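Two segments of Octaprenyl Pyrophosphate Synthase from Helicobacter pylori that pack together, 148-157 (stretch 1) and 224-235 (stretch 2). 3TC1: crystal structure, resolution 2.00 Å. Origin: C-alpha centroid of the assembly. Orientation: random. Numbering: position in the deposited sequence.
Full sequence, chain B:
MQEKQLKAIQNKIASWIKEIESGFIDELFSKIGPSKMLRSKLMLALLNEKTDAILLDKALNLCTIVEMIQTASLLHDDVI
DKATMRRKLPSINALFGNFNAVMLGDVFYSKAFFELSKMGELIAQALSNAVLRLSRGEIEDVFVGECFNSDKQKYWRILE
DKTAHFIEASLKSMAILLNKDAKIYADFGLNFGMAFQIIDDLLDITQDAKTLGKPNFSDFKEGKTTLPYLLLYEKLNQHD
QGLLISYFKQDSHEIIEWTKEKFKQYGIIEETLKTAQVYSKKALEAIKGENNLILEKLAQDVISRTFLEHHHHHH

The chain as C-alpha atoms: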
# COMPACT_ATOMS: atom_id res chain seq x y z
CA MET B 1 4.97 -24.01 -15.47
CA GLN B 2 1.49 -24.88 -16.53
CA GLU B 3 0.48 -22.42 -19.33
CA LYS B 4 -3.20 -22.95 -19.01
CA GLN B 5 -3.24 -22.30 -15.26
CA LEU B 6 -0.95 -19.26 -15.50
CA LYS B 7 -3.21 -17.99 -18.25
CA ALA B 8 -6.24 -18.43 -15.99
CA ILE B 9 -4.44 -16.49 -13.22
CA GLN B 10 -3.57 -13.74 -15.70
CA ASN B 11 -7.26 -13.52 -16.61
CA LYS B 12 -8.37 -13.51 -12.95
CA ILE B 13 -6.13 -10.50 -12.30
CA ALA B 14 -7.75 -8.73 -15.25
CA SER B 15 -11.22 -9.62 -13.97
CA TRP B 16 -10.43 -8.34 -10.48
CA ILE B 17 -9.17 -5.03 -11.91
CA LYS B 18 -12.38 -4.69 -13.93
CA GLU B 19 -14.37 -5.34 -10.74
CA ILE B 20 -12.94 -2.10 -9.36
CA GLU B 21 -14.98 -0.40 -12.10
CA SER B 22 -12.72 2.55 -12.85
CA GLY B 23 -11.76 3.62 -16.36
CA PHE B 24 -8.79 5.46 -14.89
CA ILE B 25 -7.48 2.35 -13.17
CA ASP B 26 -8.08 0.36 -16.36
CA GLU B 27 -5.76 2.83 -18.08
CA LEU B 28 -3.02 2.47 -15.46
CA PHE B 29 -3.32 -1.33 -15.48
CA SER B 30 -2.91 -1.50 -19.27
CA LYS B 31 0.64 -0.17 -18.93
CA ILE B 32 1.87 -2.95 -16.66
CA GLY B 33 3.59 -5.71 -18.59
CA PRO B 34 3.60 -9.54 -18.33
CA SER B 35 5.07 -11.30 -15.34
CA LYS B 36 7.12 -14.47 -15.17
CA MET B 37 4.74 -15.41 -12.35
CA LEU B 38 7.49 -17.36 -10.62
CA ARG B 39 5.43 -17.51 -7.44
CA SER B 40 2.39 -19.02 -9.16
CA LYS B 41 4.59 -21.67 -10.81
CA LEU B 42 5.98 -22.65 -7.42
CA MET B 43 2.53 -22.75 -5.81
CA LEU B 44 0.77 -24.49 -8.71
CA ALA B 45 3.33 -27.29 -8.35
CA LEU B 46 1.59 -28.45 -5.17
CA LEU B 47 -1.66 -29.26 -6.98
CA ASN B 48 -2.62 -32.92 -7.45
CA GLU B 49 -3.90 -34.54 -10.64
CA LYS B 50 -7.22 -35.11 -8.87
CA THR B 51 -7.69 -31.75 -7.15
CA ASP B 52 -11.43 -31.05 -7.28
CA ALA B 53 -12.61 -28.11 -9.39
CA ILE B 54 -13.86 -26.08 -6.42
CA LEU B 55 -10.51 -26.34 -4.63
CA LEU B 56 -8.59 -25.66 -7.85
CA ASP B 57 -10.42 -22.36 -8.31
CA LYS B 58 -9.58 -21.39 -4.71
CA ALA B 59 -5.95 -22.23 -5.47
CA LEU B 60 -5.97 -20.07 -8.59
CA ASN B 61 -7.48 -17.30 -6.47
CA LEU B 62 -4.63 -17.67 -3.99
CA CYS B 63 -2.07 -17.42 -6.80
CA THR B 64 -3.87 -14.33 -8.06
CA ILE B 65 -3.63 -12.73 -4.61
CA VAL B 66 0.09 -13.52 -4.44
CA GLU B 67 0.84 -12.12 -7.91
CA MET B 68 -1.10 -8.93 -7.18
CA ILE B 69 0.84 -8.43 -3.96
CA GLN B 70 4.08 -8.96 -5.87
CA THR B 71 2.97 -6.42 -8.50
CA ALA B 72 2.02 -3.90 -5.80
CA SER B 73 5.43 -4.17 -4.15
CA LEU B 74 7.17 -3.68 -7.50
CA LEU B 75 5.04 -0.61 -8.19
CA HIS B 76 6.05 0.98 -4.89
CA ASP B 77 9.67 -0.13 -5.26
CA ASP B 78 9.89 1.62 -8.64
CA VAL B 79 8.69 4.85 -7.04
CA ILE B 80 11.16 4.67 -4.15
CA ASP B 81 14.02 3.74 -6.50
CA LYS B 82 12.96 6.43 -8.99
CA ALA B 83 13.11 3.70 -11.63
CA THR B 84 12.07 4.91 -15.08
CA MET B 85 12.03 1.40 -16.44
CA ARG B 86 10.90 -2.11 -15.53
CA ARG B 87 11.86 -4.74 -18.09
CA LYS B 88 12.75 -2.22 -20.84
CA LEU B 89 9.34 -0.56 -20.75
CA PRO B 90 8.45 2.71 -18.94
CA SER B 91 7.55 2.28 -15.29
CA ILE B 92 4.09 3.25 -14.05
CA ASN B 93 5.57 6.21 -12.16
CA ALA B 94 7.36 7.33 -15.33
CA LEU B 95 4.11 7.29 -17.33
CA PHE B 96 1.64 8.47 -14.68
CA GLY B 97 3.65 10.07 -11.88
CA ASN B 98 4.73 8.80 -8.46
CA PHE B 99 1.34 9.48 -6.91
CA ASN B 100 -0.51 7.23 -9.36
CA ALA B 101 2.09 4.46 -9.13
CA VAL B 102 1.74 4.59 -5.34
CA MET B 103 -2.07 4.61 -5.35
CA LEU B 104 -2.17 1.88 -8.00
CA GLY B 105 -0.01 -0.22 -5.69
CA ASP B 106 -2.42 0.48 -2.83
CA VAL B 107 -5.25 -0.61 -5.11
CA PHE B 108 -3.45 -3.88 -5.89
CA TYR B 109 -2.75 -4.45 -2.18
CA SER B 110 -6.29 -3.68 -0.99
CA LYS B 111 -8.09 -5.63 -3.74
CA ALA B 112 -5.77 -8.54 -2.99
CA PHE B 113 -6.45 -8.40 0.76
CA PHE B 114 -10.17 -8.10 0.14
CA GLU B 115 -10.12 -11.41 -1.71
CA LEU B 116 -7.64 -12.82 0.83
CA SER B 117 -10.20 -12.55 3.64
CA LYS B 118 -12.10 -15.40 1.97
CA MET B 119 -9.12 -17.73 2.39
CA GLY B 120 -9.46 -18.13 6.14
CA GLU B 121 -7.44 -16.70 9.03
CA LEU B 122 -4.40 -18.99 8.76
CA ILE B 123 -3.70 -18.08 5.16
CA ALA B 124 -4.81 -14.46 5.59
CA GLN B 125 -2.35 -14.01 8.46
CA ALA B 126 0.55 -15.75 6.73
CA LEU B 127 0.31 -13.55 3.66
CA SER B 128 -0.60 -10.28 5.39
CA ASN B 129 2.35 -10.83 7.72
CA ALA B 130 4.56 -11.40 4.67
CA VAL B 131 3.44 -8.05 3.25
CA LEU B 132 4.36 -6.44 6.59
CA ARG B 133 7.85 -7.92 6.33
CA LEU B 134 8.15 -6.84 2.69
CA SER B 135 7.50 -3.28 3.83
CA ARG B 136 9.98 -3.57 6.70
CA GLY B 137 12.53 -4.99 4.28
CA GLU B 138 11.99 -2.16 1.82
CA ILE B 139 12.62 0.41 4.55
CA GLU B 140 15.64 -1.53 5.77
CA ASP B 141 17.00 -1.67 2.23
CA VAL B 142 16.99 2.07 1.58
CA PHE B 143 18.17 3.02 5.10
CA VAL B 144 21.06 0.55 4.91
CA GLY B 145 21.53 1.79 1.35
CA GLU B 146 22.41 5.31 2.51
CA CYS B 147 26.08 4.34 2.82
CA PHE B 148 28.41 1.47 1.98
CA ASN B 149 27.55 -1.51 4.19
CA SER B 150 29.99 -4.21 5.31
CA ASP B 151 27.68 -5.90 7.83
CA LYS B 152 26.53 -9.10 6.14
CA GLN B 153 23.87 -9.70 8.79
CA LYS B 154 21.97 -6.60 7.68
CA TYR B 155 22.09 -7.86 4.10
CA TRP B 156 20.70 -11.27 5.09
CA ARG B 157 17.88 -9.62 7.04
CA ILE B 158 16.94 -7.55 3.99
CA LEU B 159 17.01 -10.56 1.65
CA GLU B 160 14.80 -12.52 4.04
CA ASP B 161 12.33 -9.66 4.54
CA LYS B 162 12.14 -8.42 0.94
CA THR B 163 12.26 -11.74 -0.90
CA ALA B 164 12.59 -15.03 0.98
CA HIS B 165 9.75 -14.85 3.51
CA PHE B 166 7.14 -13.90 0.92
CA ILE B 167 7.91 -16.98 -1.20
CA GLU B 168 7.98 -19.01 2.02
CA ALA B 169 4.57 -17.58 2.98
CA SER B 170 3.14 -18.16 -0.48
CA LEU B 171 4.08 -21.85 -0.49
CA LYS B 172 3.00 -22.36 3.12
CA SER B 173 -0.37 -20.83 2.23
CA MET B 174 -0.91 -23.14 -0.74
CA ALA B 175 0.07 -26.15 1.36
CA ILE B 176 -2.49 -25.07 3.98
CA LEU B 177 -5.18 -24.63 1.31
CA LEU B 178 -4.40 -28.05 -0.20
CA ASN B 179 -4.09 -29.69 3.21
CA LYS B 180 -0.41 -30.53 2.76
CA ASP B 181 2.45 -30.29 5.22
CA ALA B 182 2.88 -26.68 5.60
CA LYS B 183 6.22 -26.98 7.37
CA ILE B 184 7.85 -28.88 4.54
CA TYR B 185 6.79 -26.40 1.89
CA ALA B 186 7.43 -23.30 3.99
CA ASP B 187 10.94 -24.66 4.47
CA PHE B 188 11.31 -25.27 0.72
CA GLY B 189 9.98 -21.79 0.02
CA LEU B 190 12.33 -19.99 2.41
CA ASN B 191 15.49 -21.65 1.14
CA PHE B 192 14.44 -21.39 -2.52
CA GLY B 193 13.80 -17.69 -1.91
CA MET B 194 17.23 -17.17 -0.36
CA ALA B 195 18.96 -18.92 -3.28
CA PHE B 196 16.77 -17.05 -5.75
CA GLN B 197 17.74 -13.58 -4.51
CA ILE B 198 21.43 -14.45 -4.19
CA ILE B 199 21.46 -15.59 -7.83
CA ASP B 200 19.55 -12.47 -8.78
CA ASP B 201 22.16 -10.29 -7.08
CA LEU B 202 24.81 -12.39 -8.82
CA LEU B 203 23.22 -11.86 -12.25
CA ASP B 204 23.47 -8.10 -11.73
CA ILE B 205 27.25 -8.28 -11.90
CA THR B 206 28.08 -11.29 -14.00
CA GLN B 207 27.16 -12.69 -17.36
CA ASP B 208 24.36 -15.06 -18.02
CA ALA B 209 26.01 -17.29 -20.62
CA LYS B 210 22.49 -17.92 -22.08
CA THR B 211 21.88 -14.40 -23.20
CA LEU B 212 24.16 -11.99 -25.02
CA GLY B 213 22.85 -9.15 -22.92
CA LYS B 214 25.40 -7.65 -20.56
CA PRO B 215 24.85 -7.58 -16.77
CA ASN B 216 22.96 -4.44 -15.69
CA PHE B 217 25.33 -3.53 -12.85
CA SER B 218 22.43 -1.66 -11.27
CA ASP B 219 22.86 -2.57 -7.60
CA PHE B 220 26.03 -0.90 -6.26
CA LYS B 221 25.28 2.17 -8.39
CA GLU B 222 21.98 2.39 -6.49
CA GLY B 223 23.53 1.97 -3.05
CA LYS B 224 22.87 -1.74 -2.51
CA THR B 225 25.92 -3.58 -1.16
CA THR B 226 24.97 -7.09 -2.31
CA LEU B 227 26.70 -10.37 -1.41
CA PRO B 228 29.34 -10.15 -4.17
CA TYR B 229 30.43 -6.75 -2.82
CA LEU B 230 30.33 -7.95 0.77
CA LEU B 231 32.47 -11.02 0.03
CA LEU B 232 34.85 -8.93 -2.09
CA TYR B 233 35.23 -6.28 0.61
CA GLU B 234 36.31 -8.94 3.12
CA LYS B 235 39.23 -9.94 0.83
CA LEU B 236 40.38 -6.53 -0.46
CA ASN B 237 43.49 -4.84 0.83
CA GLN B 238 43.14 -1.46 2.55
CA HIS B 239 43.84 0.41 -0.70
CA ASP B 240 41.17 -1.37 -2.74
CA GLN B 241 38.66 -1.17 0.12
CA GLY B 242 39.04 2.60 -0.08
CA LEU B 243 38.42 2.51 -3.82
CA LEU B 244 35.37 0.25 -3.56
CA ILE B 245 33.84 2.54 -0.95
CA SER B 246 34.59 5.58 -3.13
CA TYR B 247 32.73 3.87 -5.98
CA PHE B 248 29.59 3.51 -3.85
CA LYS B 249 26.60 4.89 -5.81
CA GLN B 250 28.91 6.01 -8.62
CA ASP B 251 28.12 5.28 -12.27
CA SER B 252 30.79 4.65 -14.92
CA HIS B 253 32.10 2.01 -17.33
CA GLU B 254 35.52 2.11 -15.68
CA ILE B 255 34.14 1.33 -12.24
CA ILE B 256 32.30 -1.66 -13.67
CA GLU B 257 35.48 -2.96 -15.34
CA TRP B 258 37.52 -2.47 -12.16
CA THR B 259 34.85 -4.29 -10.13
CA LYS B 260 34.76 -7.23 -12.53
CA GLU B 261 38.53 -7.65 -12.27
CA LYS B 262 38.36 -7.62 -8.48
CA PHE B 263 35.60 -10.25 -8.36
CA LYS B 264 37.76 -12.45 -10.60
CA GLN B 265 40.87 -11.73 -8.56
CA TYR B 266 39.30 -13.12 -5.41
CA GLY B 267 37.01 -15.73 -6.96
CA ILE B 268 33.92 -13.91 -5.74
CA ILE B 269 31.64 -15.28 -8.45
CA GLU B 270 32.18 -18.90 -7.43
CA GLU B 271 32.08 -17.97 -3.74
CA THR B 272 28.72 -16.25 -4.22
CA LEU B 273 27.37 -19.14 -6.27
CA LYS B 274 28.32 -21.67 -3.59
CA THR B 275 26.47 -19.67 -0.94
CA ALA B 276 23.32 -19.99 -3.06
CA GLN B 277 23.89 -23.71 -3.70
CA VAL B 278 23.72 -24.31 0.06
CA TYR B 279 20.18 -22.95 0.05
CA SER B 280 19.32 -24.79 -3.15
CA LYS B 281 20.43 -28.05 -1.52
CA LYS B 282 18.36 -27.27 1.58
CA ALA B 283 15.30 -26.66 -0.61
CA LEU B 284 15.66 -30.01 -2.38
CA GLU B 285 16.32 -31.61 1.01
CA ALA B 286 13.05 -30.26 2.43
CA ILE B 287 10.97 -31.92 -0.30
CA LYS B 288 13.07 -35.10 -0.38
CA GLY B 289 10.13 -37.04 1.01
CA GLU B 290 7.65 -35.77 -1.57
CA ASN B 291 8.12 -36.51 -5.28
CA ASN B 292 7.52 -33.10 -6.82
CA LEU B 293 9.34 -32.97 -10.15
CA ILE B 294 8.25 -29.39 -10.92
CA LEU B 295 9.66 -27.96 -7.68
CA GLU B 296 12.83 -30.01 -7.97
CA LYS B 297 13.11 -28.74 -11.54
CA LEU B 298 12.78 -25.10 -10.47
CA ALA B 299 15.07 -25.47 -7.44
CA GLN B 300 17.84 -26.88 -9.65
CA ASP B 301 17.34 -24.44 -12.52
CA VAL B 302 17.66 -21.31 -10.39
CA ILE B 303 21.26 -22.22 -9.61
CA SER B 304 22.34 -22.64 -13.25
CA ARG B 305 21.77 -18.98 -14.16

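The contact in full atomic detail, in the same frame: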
# COMPACT_ATOMS: atom_id res chain seq x y z
N PHE B 148 27.84 2.79 2.20
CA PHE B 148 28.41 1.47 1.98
C PHE B 148 28.21 0.63 3.24
O PHE B 148 28.43 1.11 4.35
CB PHE B 148 29.91 1.58 1.69
CG PHE B 148 30.58 0.25 1.47
CD1 PHE B 148 30.54 -0.37 0.23
CD2 PHE B 148 31.22 -0.39 2.53
CE1 PHE B 148 31.13 -1.62 0.05
CE2 PHE B 148 31.81 -1.64 2.36
CZ PHE B 148 31.77 -2.25 1.11
N ASN B 149 27.78 -0.61 3.06
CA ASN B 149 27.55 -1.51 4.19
C ASN B 149 28.44 -2.75 4.15
O ASN B 149 28.47 -3.45 3.14
CB ASN B 149 26.09 -1.97 4.23
CG ASN B 149 25.88 -3.10 5.21
OD1 ASN B 149 26.25 -2.99 6.38
ND2 ASN B 149 25.28 -4.20 4.74
N SER B 150 29.13 -3.03 5.25
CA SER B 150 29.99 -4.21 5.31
C SER B 150 29.44 -5.26 6.27
O SER B 150 30.05 -6.32 6.45
CB SER B 150 31.40 -3.80 5.76
OG SER B 150 31.39 -3.43 7.12
N ASP B 151 28.30 -4.97 6.89
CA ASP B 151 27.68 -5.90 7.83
C ASP B 151 26.80 -6.88 7.06
O ASP B 151 25.70 -6.53 6.63
CB ASP B 151 26.82 -5.15 8.85
CG ASP B 151 26.29 -6.05 9.97
OD1 ASP B 151 26.20 -7.28 9.76
OD2 ASP B 151 25.95 -5.53 11.05
N LYS B 152 27.29 -8.10 6.87
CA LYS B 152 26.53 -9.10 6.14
C LYS B 152 25.21 -9.47 6.79
O LYS B 152 24.27 -9.86 6.10
CB LYS B 152 27.37 -10.37 5.94
CG LYS B 152 28.41 -10.26 4.83
CD LYS B 152 29.02 -11.61 4.48
CE LYS B 152 29.86 -12.17 5.61
NZ LYS B 152 30.63 -13.37 5.18
N GLN B 153 25.12 -9.35 8.11
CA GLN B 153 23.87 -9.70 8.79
C GLN B 153 22.72 -8.80 8.38
O GLN B 153 21.57 -9.24 8.32
CB GLN B 153 24.06 -9.68 10.31
CG GLN B 153 25.12 -10.65 10.82
CD GLN B 153 24.96 -12.05 10.25
OE1 GLN B 153 25.92 -12.64 9.74
NE2 GLN B 153 23.75 -12.60 10.32
N LYS B 154 23.02 -7.54 8.09
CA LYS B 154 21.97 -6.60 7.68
C LYS B 154 21.47 -6.99 6.30
O LYS B 154 20.28 -6.89 6.01
CB LYS B 154 22.50 -5.17 7.66
CG LYS B 154 22.97 -4.68 9.02
CD LYS B 154 23.42 -3.22 8.95
CE LYS B 154 24.01 -2.77 10.28
NZ LYS B 154 24.54 -1.38 10.20
N TYR B 155 22.40 -7.43 5.45
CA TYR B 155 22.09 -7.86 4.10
C TYR B 155 21.15 -9.06 4.14
O TYR B 155 20.13 -9.10 3.45
CB TYR B 155 23.39 -8.24 3.37
CG TYR B 155 23.19 -8.94 2.05
CD1 TYR B 155 22.79 -8.24 0.91
CD2 TYR B 155 23.38 -10.32 1.94
CE1 TYR B 155 22.59 -8.90 -0.30
CE2 TYR B 155 23.18 -10.99 0.73
CZ TYR B 155 22.79 -10.27 -0.38
OH TYR B 155 22.58 -10.93 -1.57
N TRP B 156 21.51 -10.05 4.96
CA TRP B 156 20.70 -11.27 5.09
C TRP B 156 19.29 -10.96 5.59
O TRP B 156 18.32 -11.57 5.16
CB TRP B 156 21.39 -12.25 6.04
CG TRP B 156 22.64 -12.84 5.47
CD1 TRP B 156 23.87 -12.91 6.07
CD2 TRP B 156 22.79 -13.46 4.19
NE1 TRP B 156 24.77 -13.54 5.24
CE2 TRP B 156 24.14 -13.89 4.08
CE3 TRP B 156 21.92 -13.71 3.12
CZ2 TRP B 156 24.63 -14.54 2.95
CZ3 TRP B 156 22.41 -14.36 1.99
CH2 TRP B 156 23.75 -14.77 1.91
N ARG B 157 19.18 -10.00 6.51
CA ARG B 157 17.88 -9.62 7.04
C ARG B 157 17.03 -9.01 5.93
O ARG B 157 15.83 -9.29 5.82
CB ARG B 157 18.05 -8.61 8.18
CG ARG B 157 16.73 -8.18 8.81
CD ARG B 157 16.94 -7.35 10.06
NE ARG B 157 15.67 -6.98 10.66
CZ ARG B 157 15.54 -6.36 11.83
NH1 ARG B 157 16.62 -6.03 12.53
NH2 ARG B 157 14.34 -6.06 12.30
N LYS B 224 23.07 -0.42 -3.11
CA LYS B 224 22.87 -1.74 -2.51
C LYS B 224 24.18 -2.52 -2.48
O LYS B 224 24.71 -2.85 -3.54
CB LYS B 224 21.84 -2.55 -3.31
CG LYS B 224 20.44 -1.94 -3.33
CD LYS B 224 19.51 -2.78 -4.19
CE LYS B 224 18.14 -2.15 -4.30
NZ LYS B 224 17.28 -2.89 -5.26
N THR B 225 24.69 -2.81 -1.29
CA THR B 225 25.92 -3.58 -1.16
C THR B 225 25.53 -5.06 -1.07
O THR B 225 25.35 -5.60 0.03
CB THR B 225 26.73 -3.19 0.09
OG1 THR B 225 26.91 -1.77 0.12
CG2 THR B 225 28.10 -3.86 0.06
N THR B 226 25.38 -5.69 -2.23
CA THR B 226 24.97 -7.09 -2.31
C THR B 226 26.08 -8.07 -1.93
O THR B 226 27.23 -7.67 -1.75
CB THR B 226 24.45 -7.42 -3.73
OG1 THR B 226 25.47 -7.15 -4.69
CG2 THR B 226 23.24 -6.54 -4.06
N LEU B 227 25.73 -9.35 -1.81
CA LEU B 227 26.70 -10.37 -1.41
C LEU B 227 28.05 -10.31 -2.13
O LEU B 227 29.09 -10.37 -1.49
CB LEU B 227 26.09 -11.78 -1.56
CG LEU B 227 26.89 -12.90 -0.89
CD1 LEU B 227 27.18 -12.53 0.57
CD2 LEU B 227 26.12 -14.21 -0.97
N PRO B 228 28.05 -10.21 -3.48
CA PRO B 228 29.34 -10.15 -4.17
C PRO B 228 30.25 -9.05 -3.60
O PRO B 228 31.44 -9.27 -3.39
CB PRO B 228 28.94 -9.86 -5.61
CG PRO B 228 27.62 -10.55 -5.73
CD PRO B 228 26.94 -10.19 -4.44
N TYR B 229 29.68 -7.88 -3.35
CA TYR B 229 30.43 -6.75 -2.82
C TYR B 229 30.87 -6.98 -1.39
O TYR B 229 31.95 -6.57 -0.98
CB TYR B 229 29.59 -5.47 -2.93
CG TYR B 229 29.37 -5.05 -4.37
CD1 TYR B 229 30.31 -4.26 -5.04
CD2 TYR B 229 28.24 -5.47 -5.08
CE1 TYR B 229 30.14 -3.91 -6.38
CE2 TYR B 229 28.06 -5.13 -6.42
CZ TYR B 229 29.01 -4.34 -7.06
OH TYR B 229 28.83 -3.99 -8.38
N LEU B 230 30.01 -7.64 -0.61
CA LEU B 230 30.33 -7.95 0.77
C LEU B 230 31.50 -8.94 0.84
O LEU B 230 32.45 -8.74 1.59
CB LEU B 230 29.09 -8.55 1.46
CG LEU B 230 27.97 -7.52 1.68
CD1 LEU B 230 26.64 -8.22 1.90
CD2 LEU B 230 28.36 -6.64 2.87
N LEU B 231 31.41 -10.01 0.06
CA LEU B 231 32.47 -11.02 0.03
C LEU B 231 33.77 -10.43 -0.51
O LEU B 231 34.86 -10.74 -0.02
CB LEU B 231 32.04 -12.22 -0.82
CG LEU B 231 30.84 -13.02 -0.28
CD1 LEU B 231 30.49 -14.14 -1.24
CD2 LEU B 231 31.18 -13.58 1.10
N LEU B 232 33.66 -9.57 -1.52
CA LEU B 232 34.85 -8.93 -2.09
C LEU B 232 35.52 -8.04 -1.06
O LEU B 232 36.73 -8.11 -0.85
CB LEU B 232 34.47 -8.07 -3.31
CG LEU B 232 35.65 -7.30 -3.92
CD1 LEU B 232 36.70 -8.29 -4.44
CD2 LEU B 232 35.17 -6.39 -5.05
N TYR B 233 34.72 -7.20 -0.40
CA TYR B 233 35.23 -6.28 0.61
C TYR B 233 36.05 -6.97 1.70
O TYR B 233 37.04 -6.42 2.18
CB TYR B 233 34.06 -5.54 1.28
CG TYR B 233 34.51 -4.52 2.30
CD1 TYR B 233 35.03 -3.29 1.90
CD2 TYR B 233 34.45 -4.80 3.66
CE1 TYR B 233 35.49 -2.37 2.84
CE2 TYR B 233 34.91 -3.89 4.60
CZ TYR B 233 35.42 -2.68 4.18
OH TYR B 233 35.86 -1.76 5.11
N GLU B 234 35.62 -8.16 2.09
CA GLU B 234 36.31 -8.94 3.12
C GLU B 234 37.69 -9.46 2.67
O GLU B 234 38.50 -9.85 3.51
CB GLU B 234 35.44 -10.13 3.53
CG GLU B 234 34.27 -9.75 4.44
CD GLU B 234 33.15 -10.78 4.41
OE1 GLU B 234 33.44 -11.99 4.32
OE2 GLU B 234 31.97 -10.37 4.51
N LYS B 235 37.95 -9.45 1.37
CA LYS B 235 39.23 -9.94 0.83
C LYS B 235 40.16 -8.83 0.33
O LYS B 235 41.36 -9.04 0.18
CB LYS B 235 38.98 -10.89 -0.35
CG LYS B 235 38.09 -12.07 -0.06
CD LYS B 235 38.85 -13.23 0.56
CE LYS B 235 37.95 -14.45 0.71
NZ LYS B 235 37.38 -14.87 -0.60
O HOH W 1 24.12 -4.70 2.35
O HOH W 2 31.95 -7.38 4.78

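Stretch 1, a loop leading into the helix that begins at K152, packs against the helix 227-233 of stretch 2; the two helices run nearly antiparallel (167°), their axes 10.8 Å apart at closest approach, and the contact buries 667 Å² in all. L230 lies at its centre. Its CA-to-CB bond points toward stretch 1, and the m,t rotamer extends the methyls into it: CD1 meets Y155 CG at 3.5 Å, while CD2 lies 3.2 Å from N149 O, a buried carbonyl oxygen that finds no polar partner in the model. Y155, also directed toward its partner and in the t rotamer, lays its ring along the start of the opposing helix, with L227 N over one face, 3.4 Å from CZ; its OH is hydrogen-bonded elsewhere in the structure. L227 in turn reaches W156, CD2 to CH2 3.8 Å.

At the other end, chi1 of 179° carries the F148 ring to Y233, itself t at -178°. The rings meet obliquely, planes at 52°, with F148 CZ 3.5 Å from Y233 CD1. T225 turns its m rotamer so that CG2 sits 3.8 Å from F148 CE1 and OG1 3.3 Å from N149 N.

N149 shapes its own loop: OD1 accepts from D151 N (2.9 Å) and ND2 donates to D151 O (3.0 Å). ND2 also donates to a water, 2.7 Å away, that bridges to T225 O at 2.8 Å. D151 then caps the helix, OD1 accepting from Q153 N at 2.9 Å.

K152 suits the exposed margin: its CA-to-CB bond points sideways, but the m,t,m,t chain brings CG to 3.8 Å from L230 CB and NZ to 3.2 Å from E234 OE1, a hydrogen-bonded salt bridge. A second water donates to S150 O (2.7 Å) and E234 OE2 (3.0 Å).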